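Local coordinates for Lmo0651 protein (Listeria monocytogenes serovar 1/2a, PDB 6EP3) that controls expression of the agr system and mediates virulence as a GntR-family transcription factor of the FCD type, probably by binding promoter DNA, at the interface of chains A and B. Coordinates in Å, arbitrary orientation; residue numbers count along the deposited sequence, not the author numbering. Chains: chain A/B, Lmo0651 protein.

The interface of chains A and B. Residues chain A 90, 97, 146-149, 152; chain B 82-83, 85-86, 89, 156.
Successive turns of helix 77-101 of chain B meet the start of helix 147-163 of chain A, where extended A:Asn146 leads into the helical A:Pro147, and also face helix 77-101 of chain A, which carries A:Phe90 and A:Lys97. With CG anti to its backbone N (chi1 -157°), A:Asn146 lays its amide over that of B:Gln82, the planes 25° apart. A:Asn146 ND2 gives a fairly straight bond to the main-chain carbonyl B:Gln82 O (3.2 Å); the carbonyl oxygen lies in the asparagine amide plane, but the donor stands above the carbonyl plane. One turn on, the extended A:Gln149 and B:Thr86 point in opposite directions alongside each other, and A:Gln149 NE2 donates to the hydroxyl B:Thr86 OG1 (3.0 Å). The threonine is thus split: OG1 faces this amide, while B:Thr86 CG2 meets the ring edge of A:Phe90, 3.8 Å from A:Phe90 CE1. B:Ile89 CD1 touches A:Phe90 CD1 (3.5 Å). On the other flank, B:Leu83 CD2 sits over the centre of the A:Tyr148 ring in a CH-pi contact, while A:Asn146 OD1 lies at that ring's edge. Extended A:Lys97 runs perpendicular to B:Glu85; A:Lys97 NZ forms a salt bridge to the syn side of carboxylate B:Glu85 OE2 (3.1 Å). Water 1 ties A:Lys97 NZ and A:Asn146 ND2 to B:Glu85 OE2, 2.7 Å from the water O. The patch joins helices of the two FCD domains and repeats about the two-fold axis, consistent with the dimer usual for GntR regulators.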
# COMPACT_ATOMS: atom_id res chain seq x y z
N PHE A 90 -4.61 -4.28 -9.53
CA PHE A 90 -5.38 -4.93 -8.47
C PHE A 90 -6.74 -5.40 -8.98
O PHE A 90 -7.17 -6.52 -8.69
CB PHE A 90 -5.54 -3.98 -7.29
CG PHE A 90 -4.40 -4.00 -6.34
CD1 PHE A 90 -3.89 -5.20 -5.87
CD2 PHE A 90 -3.80 -2.82 -5.92
CE1 PHE A 90 -2.82 -5.22 -5.00
CE2 PHE A 90 -2.73 -2.83 -5.05
CZ PHE A 90 -2.24 -4.03 -4.59
N LYS A 97 -8.72 -13.83 -10.43
CA LYS A 97 -8.70 -14.79 -9.34
C LYS A 97 -10.10 -15.28 -9.01
O LYS A 97 -10.33 -16.49 -8.82
CB LYS A 97 -8.05 -14.15 -8.11
CG LYS A 97 -7.87 -15.09 -6.93
CD LYS A 97 -7.41 -14.33 -5.70
CE LYS A 97 -7.30 -15.25 -4.49
NZ LYS A 97 -7.08 -14.48 -3.23
N ASN A 146 -9.11 -10.40 -0.53
CA ASN A 146 -7.80 -9.99 -0.03
C ASN A 146 -7.92 -8.61 0.60
O ASN A 146 -7.77 -7.59 -0.08
CB ASN A 146 -6.75 -9.99 -1.14
CG ASN A 146 -5.34 -10.13 -0.62
OD1 ASN A 146 -5.01 -9.61 0.44
ND2 ASN A 146 -4.49 -10.83 -1.36
N PRO A 147 -8.20 -8.54 1.90
CA PRO A 147 -8.39 -7.24 2.55
C PRO A 147 -7.18 -6.32 2.50
O PRO A 147 -7.35 -5.09 2.50
CB PRO A 147 -8.74 -7.62 4.00
CG PRO A 147 -9.26 -9.02 3.91
CD PRO A 147 -8.48 -9.67 2.81
N TYR A 148 -5.96 -6.87 2.47
CA TYR A 148 -4.76 -6.04 2.35
C TYR A 148 -4.82 -5.16 1.12
O TYR A 148 -4.49 -3.97 1.17
CB TYR A 148 -3.51 -6.92 2.30
CG TYR A 148 -3.26 -7.78 3.51
CD1 TYR A 148 -3.50 -9.15 3.47
CD2 TYR A 148 -2.76 -7.24 4.69
CE1 TYR A 148 -3.26 -9.95 4.57
CE2 TYR A 148 -2.51 -8.03 5.80
CZ TYR A 148 -2.77 -9.38 5.73
OH TYR A 148 -2.53 -10.18 6.83
N GLN A 149 -5.23 -5.74 -0.02
CA GLN A 149 -5.32 -4.97 -1.25
C GLN A 149 -6.37 -3.88 -1.14
O GLN A 149 -6.17 -2.77 -1.64
CB GLN A 149 -5.62 -5.89 -2.42
CG GLN A 149 -4.59 -6.99 -2.58
CD GLN A 149 -4.91 -7.89 -3.74
OE1 GLN A 149 -6.03 -7.90 -4.25
NE2 GLN A 149 -3.92 -8.67 -4.16
N ILE A 152 -4.76 -1.09 0.76
CA ILE A 152 -3.78 -0.39 -0.08
C ILE A 152 -4.49 0.57 -1.03
O ILE A 152 -4.14 1.76 -1.11
CB ILE A 152 -2.93 -1.42 -0.84
CG1 ILE A 152 -1.94 -2.09 0.11
CG2 ILE A 152 -2.26 -0.78 -2.05
CD1 ILE A 152 -1.37 -3.41 -0.40
N GLN B 82 -1.64 -14.52 0.78
CA GLN B 82 -2.32 -13.35 0.22
C GLN B 82 -1.33 -12.22 -0.05
O GLN B 82 -1.35 -11.58 -1.11
CB GLN B 82 -3.43 -12.88 1.16
CG GLN B 82 -4.64 -13.81 1.18
CD GLN B 82 -5.70 -13.38 2.18
OE1 GLN B 82 -5.41 -12.68 3.15
NE2 GLN B 82 -6.93 -13.79 1.94
N LEU B 83 -0.46 -11.95 0.93
CA LEU B 83 0.61 -10.97 0.74
C LEU B 83 1.49 -11.35 -0.45
O LEU B 83 1.87 -10.49 -1.25
CB LEU B 83 1.44 -10.85 2.02
CG LEU B 83 0.62 -10.42 3.24
CD1 LEU B 83 1.48 -10.38 4.50
CD2 LEU B 83 -0.04 -9.07 2.99
N GLU B 85 0.64 -13.13 -3.07
CA GLU B 85 -0.11 -12.90 -4.30
C GLU B 85 -0.05 -11.43 -4.70
O GLU B 85 0.12 -11.09 -5.88
CB GLU B 85 -1.55 -13.36 -4.15
CG GLU B 85 -1.71 -14.86 -3.96
CD GLU B 85 -3.13 -15.27 -3.65
OE1 GLU B 85 -3.43 -16.48 -3.74
OE2 GLU B 85 -3.95 -14.39 -3.30
N THR B 86 -0.18 -10.53 -3.72
CA THR B 86 -0.01 -9.11 -4.01
C THR B 86 1.38 -8.83 -4.59
O THR B 86 1.52 -8.17 -5.63
CB THR B 86 -0.26 -8.27 -2.76
OG1 THR B 86 -1.61 -8.47 -2.31
CG2 THR B 86 -0.02 -6.80 -3.04
N ILE B 89 1.60 -10.24 -8.29
CA ILE B 89 0.96 -9.41 -9.30
C ILE B 89 1.81 -8.18 -9.58
O ILE B 89 2.01 -7.79 -10.74
CB ILE B 89 -0.50 -9.08 -8.94
CG1 ILE B 89 -0.61 -8.06 -7.81
CG2 ILE B 89 -1.27 -10.34 -8.58
CD1 ILE B 89 -2.03 -7.67 -7.51
N ILE B 156 4.64 -4.34 2.86
CA ILE B 156 4.30 -5.76 2.92
C ILE B 156 5.47 -6.57 3.49
O ILE B 156 5.27 -7.47 4.32
CB ILE B 156 3.91 -6.28 1.53
CG1 ILE B 156 2.54 -5.74 1.12
CG2 ILE B 156 3.93 -7.80 1.51
CD1 ILE B 156 2.12 -6.23 -0.24
O HOH W 1 -5.24 -12.00 -3.36